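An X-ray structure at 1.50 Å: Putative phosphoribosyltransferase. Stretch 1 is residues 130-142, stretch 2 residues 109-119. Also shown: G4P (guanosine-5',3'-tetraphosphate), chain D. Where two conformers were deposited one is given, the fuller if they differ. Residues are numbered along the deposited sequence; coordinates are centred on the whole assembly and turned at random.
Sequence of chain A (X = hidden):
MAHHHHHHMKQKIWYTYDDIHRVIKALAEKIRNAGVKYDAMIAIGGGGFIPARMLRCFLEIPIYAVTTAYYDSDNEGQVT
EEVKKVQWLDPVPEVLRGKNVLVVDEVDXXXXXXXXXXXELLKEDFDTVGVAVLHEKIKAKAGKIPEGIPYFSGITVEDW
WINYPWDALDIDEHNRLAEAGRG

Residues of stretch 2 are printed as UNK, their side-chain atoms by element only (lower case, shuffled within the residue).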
# COMPACT_ATOMS: atom_id res chain seq x y z
N GLY A 130 -16.21 4.11 8.68
CA GLY A 130 -16.58 4.67 7.40
C GLY A 130 -15.85 3.95 6.28
O GLY A 130 -14.92 3.16 6.52
N VAL A 131 -16.27 4.21 5.05
CA VAL A 131 -15.62 3.60 3.90
C VAL A 131 -15.39 4.65 2.83
O VAL A 131 -16.24 5.51 2.58
CB VAL A 131 -16.42 2.38 3.36
CG1 VAL A 131 -17.74 2.81 2.78
CG2 VAL A 131 -15.60 1.61 2.33
N ALA A 132 -14.20 4.60 2.22
CA ALA A 132 -13.80 5.50 1.16
C ALA A 132 -13.24 4.67 0.01
O ALA A 132 -12.34 3.85 0.22
CB ALA A 132 -12.73 6.49 1.64
N VAL A 133 -13.78 4.85 -1.19
CA VAL A 133 -13.30 4.14 -2.37
C VAL A 133 -12.91 5.15 -3.43
O VAL A 133 -13.52 6.22 -3.55
CB VAL A 133 -14.34 3.14 -2.93
CG1 VAL A 133 -14.50 1.97 -2.00
CG2 VAL A 133 -15.68 3.82 -3.16
N LEU A 134 -11.86 4.82 -4.18
CA LEU A 134 -11.40 5.70 -5.24
C LEU A 134 -12.45 5.84 -6.34
O LEU A 134 -12.85 6.96 -6.71
CB LEU A 134 -10.08 5.18 -5.80
CG LEU A 134 -9.54 5.73 -7.12
CD1 LEU A 134 -9.24 7.22 -7.03
CD2 LEU A 134 -8.28 4.96 -7.51
N HIS A 135 -12.94 4.71 -6.86
CA HIS A 135 -13.87 4.67 -7.98
C HIS A 135 -15.12 3.90 -7.60
O HIS A 135 -15.03 2.76 -7.15
CB HIS A 135 -13.22 4.01 -9.19
CG HIS A 135 -12.07 4.77 -9.75
ND1 HIS A 135 -10.88 4.18 -10.10
CD2 HIS A 135 -11.94 6.09 -10.03
CE1 HIS A 135 -10.06 5.10 -10.58
NE2 HIS A 135 -10.68 6.27 -10.55
N GLU A 136 -16.28 4.52 -7.83
CA GLU A 136 -17.58 3.89 -7.61
C GLU A 136 -18.23 3.62 -8.96
O GLU A 136 -18.64 4.56 -9.65
CB GLU A 136 -18.47 4.78 -6.75
CG GLU A 136 -19.88 4.23 -6.60
CD GLU A 136 -20.80 5.17 -5.85
OE1 GLU A 136 -20.38 6.29 -5.48
OE2 GLU A 136 -21.96 4.77 -5.62
N LYS A 137 -18.34 2.35 -9.34
CA LYS A 137 -19.01 2.00 -10.58
C LYS A 137 -20.52 1.98 -10.39
O LYS A 137 -21.03 1.40 -9.42
CB LYS A 137 -18.55 0.64 -11.08
CG LYS A 137 -17.12 0.58 -11.54
CD LYS A 137 -16.91 -0.82 -12.09
CE LYS A 137 -15.57 -1.02 -12.67
NZ LYS A 137 -15.50 -2.39 -13.23
N ILE A 138 -21.24 2.59 -11.33
CA ILE A 138 -22.70 2.64 -11.31
C ILE A 138 -23.22 1.38 -12.00
O ILE A 138 -23.19 1.26 -13.22
CB ILE A 138 -23.23 3.90 -11.97
CG1 ILE A 138 -22.64 5.14 -11.28
CG2 ILE A 138 -24.75 3.89 -11.93
CD1 ILE A 138 -22.70 5.08 -9.76
N LYS A 139 -23.70 0.43 -11.19
CA LYS A 139 -24.09 -0.88 -11.67
C LYS A 139 -24.82 -1.58 -10.53
O LYS A 139 -24.84 -1.10 -9.40
CB LYS A 139 -22.89 -1.70 -12.14
CG LYS A 139 -21.83 -1.93 -11.06
CD LYS A 139 -20.53 -2.50 -11.64
CE LYS A 139 -20.71 -3.92 -12.13
NZ LYS A 139 -19.51 -4.43 -12.86
N ALA A 140 -25.44 -2.72 -10.85
CA ALA A 140 -26.06 -3.52 -9.81
C ALA A 140 -25.00 -4.07 -8.87
O ALA A 140 -23.85 -4.31 -9.26
CB ALA A 140 -26.87 -4.67 -10.42
N LYS A 141 -25.39 -4.25 -7.62
CA LYS A 141 -24.47 -4.62 -6.55
C LYS A 141 -24.95 -5.91 -5.90
O LYS A 141 -26.11 -6.03 -5.51
CB LYS A 141 -24.38 -3.50 -5.50
CG LYS A 141 -23.99 -2.14 -6.09
CD LYS A 141 -22.55 -2.13 -6.61
CE LYS A 141 -22.18 -0.78 -7.19
NZ LYS A 141 -20.73 -0.71 -7.56
N ALA A 142 -24.04 -6.88 -5.80
CA ALA A 142 -24.38 -8.10 -5.07
C ALA A 142 -24.22 -7.90 -3.57
O ALA A 142 -25.00 -8.46 -2.79
CB ALA A 142 -23.51 -9.26 -5.56
N UNK A 109 -17.17 -2.24 -7.17
CA UNK A 109 -17.67 -2.94 -8.35
C UNK A 109 -18.90 -3.76 -7.98
O UNK A 109 -20.02 -3.39 -8.32
c UNK A 109 -16.98 -4.45 -10.26
o UNK A 109 -17.34 -3.72 -11.19
o UNK A 109 -16.91 -5.70 -10.37
c UNK A 109 -16.57 -3.81 -8.95
N UNK A 110 -18.72 -4.88 -7.27
CA UNK A 110 -19.84 -5.71 -6.84
C UNK A 110 -20.26 -5.48 -5.40
O UNK A 110 -21.35 -5.91 -5.01
c UNK A 110 -19.51 -7.20 -7.02
o UNK A 110 -18.60 -7.63 -6.00
N UNK A 111 -19.40 -4.86 -4.59
CA UNK A 111 -19.55 -4.67 -3.14
C UNK A 111 -19.47 -5.96 -2.34
O UNK A 111 -19.71 -5.94 -1.13
c UNK A 111 -22.04 -1.73 -2.74
n UNK A 111 -24.04 0.26 -3.01
n UNK A 111 -22.44 1.77 -3.70
c UNK A 111 -20.74 -2.48 -3.01
n UNK A 111 -21.82 -0.37 -3.17
c UNK A 111 -20.84 -3.94 -2.77
c UNK A 111 -22.77 0.55 -3.29
N UNK A 112 -19.11 -7.09 -2.97
CA UNK A 112 -19.00 -8.33 -2.22
C UNK A 112 -17.83 -8.27 -1.23
O UNK A 112 -17.97 -8.66 -0.06
c UNK A 112 -18.89 -9.53 -3.18
c UNK A 112 -20.23 -9.70 -3.92
c UNK A 112 -18.56 -10.81 -2.44
N UNK A 113 -16.68 -7.74 -1.65
CA UNK A 113 -15.57 -7.61 -0.70
C UNK A 113 -15.89 -6.57 0.36
O UNK A 113 -15.62 -6.78 1.55
o UNK A 113 -13.91 -8.26 -2.32
c UNK A 113 -13.13 -7.01 -0.40
c UNK A 113 -14.28 -7.22 -1.41
N UNK A 114 -16.47 -5.45 -0.07
CA UNK A 114 -16.77 -4.37 0.85
C UNK A 114 -17.73 -4.83 1.95
O UNK A 114 -17.50 -4.57 3.14
s UNK A 114 -18.34 -0.65 -0.09
c UNK A 114 -17.12 -0.43 -1.37
c UNK A 114 -17.52 -1.93 0.89
c UNK A 114 -17.37 -3.19 0.08
N UNK A 115 -18.80 -5.53 1.57
CA UNK A 115 -19.74 -6.04 2.57
C UNK A 115 -19.05 -7.00 3.53
O UNK A 115 -19.27 -6.94 4.74
c UNK A 115 -21.88 -7.36 2.94
o UNK A 115 -23.35 -9.22 3.00
c UNK A 115 -20.93 -6.73 1.90
o UNK A 115 -23.50 -7.93 1.26
c UNK A 115 -22.98 -8.23 2.35
N UNK A 116 -18.22 -7.91 2.99
CA UNK A 116 -17.52 -8.87 3.83
C UNK A 116 -16.65 -8.16 4.86
O UNK A 116 -16.69 -8.48 6.06
c UNK A 116 -15.81 -10.77 3.69
c UNK A 116 -16.28 -12.02 4.04
c UNK A 116 -13.70 -11.33 4.72
c UNK A 116 -14.51 -10.44 4.03
c UNK A 116 -16.68 -9.80 2.94
c UNK A 116 -14.18 -12.57 5.06
c UNK A 116 -15.47 -12.92 4.72
N UNK A 117 -15.86 -7.18 4.41
CA UNK A 117 -14.94 -6.53 5.32
C UNK A 117 -15.67 -5.67 6.34
O UNK A 117 -15.29 -5.63 7.51
s UNK A 117 -12.75 -6.63 3.60
c UNK A 117 -13.94 -5.68 4.55
N UNK A 118 -16.71 -4.93 5.90
CA UNK A 118 -17.44 -4.09 6.84
C UNK A 118 -18.16 -4.92 7.89
O UNK A 118 -18.16 -4.57 9.07
c UNK A 118 -17.73 -2.15 5.19
c UNK A 118 -18.42 -3.19 6.08
c UNK A 118 -16.81 -1.24 6.02
c UNK A 118 -18.75 -1.32 4.38
N UNK A 119 -18.78 -6.03 7.48
CA UNK A 119 -19.43 -6.90 8.45
C UNK A 119 -18.43 -7.41 9.48
O UNK A 119 -18.74 -7.47 10.68
c UNK A 119 -22.18 -8.95 6.63
c UNK A 119 -21.47 -7.71 7.14
n UNK A 119 -24.32 -9.83 5.70
c UNK A 119 -23.59 -8.62 6.15
c UNK A 119 -20.11 -8.07 7.74
PB G4P D . -15.89 -4.32 -4.00
O1B G4P D . -16.46 -5.06 -2.90
O2B G4P D . -16.91 -3.73 -5.00
O3B G4P D . -14.94 -3.20 -3.49
O3A G4P D . -14.88 -5.24 -4.84
PA G4P D . -15.11 -6.63 -5.57
O1A G4P D . -15.22 -7.74 -4.60
O2A G4P D . -16.26 -6.51 -6.53
O5' G4P D . -13.76 -6.70 -6.46
C5' G4P D . -13.18 -7.95 -6.90
C4' G4P D . -11.95 -7.63 -7.70
O4' G4P D . -12.33 -7.05 -8.96
C3' G4P D . -10.99 -6.64 -7.04
O3' G4P D . -9.70 -7.28 -6.90
C2' G4P D . -10.91 -5.45 -8.00
O2' G4P D . -9.61 -4.87 -8.09
C1' G4P D . -11.36 -6.09 -9.31
N9 G4P D . -12.00 -5.12 -10.21
C8 G4P D . -13.33 -4.80 -10.25
N7 G4P D . -13.60 -3.88 -11.15
C5 G4P D . -12.37 -3.58 -11.73
C6 G4P D . -12.01 -2.67 -12.77
O6 G4P D . -12.76 -1.93 -13.41
N1 G4P D . -10.66 -2.70 -13.05
C2 G4P D . -9.74 -3.50 -12.41
N2 G4P D . -8.48 -3.41 -12.82
N3 G4P D . -10.06 -4.35 -11.44
C4 G4P D . -11.38 -4.34 -11.15
PC G4P D . -9.34 -8.22 -5.69
O1C G4P D . -9.86 -9.60 -5.92
O2C G4P D . -9.90 -7.53 -4.48
O3C G4P D . -7.75 -8.19 -5.62
PD G4P D . -6.68 -7.06 -5.27
O1D G4P D . -7.43 -5.97 -4.59
O2D G4P D . -5.65 -7.75 -4.35
O3D G4P D . -6.05 -6.69 -6.59
O HOH W 1 -23.37 4.76 -3.23
O HOH W 2 -26.15 -8.82 0.15

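Position 109 carries two carbons, the second bearing two oxygens. One of these oxygens lies 2.8 Å from NZ of K139 and 3.1 Å from NZ of K137, so a short acid sits between two amines: D109, whose OD1 takes a salt bridge from each lysine. Its backbone O adds a third lysine, accepting a hydrogen bond from K141 NZ at 2.9 Å.

Position 110 has one carbon and one oxygen, and its CA-to-CB bond points away from stretch 1. This is S110. Its OG donates to G4P O2A at 2.6 Å and accepts from the backbone N of position 112 at 3.1 Å, while its backbone O receives a weak hydrogen bond from A142 N at 3.0 Å.

Position 111 runs three carbons, a nitrogen, then a carbon with two more nitrogens, a guanidinium: R111. It stands at the N-cap, with phi at 67°. K141 CG covers one face of the guanidinium, and E136 approaches its edge, OE2 lying 3.6 Å from NH2 in a salt bridge. Water 1 spans the same pair, accepting from R111 NH2 at 3.2 Å and donating to E136 OE2 at 2.8 Å.

At position 112 one carbon carries two others, the fork of V112. Its CG2 meets CB of A142 at 3.7 Å, a small apolar contact at the first turn of the helix.

Position 113 has a carbon carrying one oxygen and one carbon. It is T113, out of reach of stretch 1; OG1 instead donates to G4P O1A at 2.7 Å.

Position 114 is unbranched: two carbons, a sulfur, a carbon. This is M114, pointing toward the strand, with CE 3.6 Å from V133 CG1 and CG 4.3 Å from V131 CG2.

Position 115 has three carbons, the third carrying two oxygens: E115. Water 2 donates to E115 OE1 at 3.0 Å and to A142 O at 3.2 Å, joining two acceptors that have no proton to share with each other.

Position 116, one carbon and a six-carbon ring, is F116; position 117, one carbon and a sulfur, is C117. Neither reaches stretch 1.

Position 118 has four carbons forked at the second, L118. Its CD1 lies 4.5 Å from V131 CB, one helical turn beyond M114.

Position 119, four carbons in a row ending in nitrogen, is K119; NZ turns back to E115 OE2 in a 2.9 Å salt bridge.

The contact divides by chemistry. Where helix and strand run nearly antiparallel, at 153°, M114 and L118 pack on alternate strand residues, V131 and V133, while A132 between them points away. Ahead of the helix, polar groups take over, and the ligand joins in: K137 NZ bonds both D109 OD1 and G4P O6, the latter at 2.8 Å, while the backbone N atoms of D109 and R111 hold G4P O2B at 2.6 and 2.8 Å. The rule is economical: spaced apolar side chains seat the helix, and lysines gathered round one aspartate tie down the loop that grips the phosphates.

Stretch 2 109-119: DSRVTMEFCLK
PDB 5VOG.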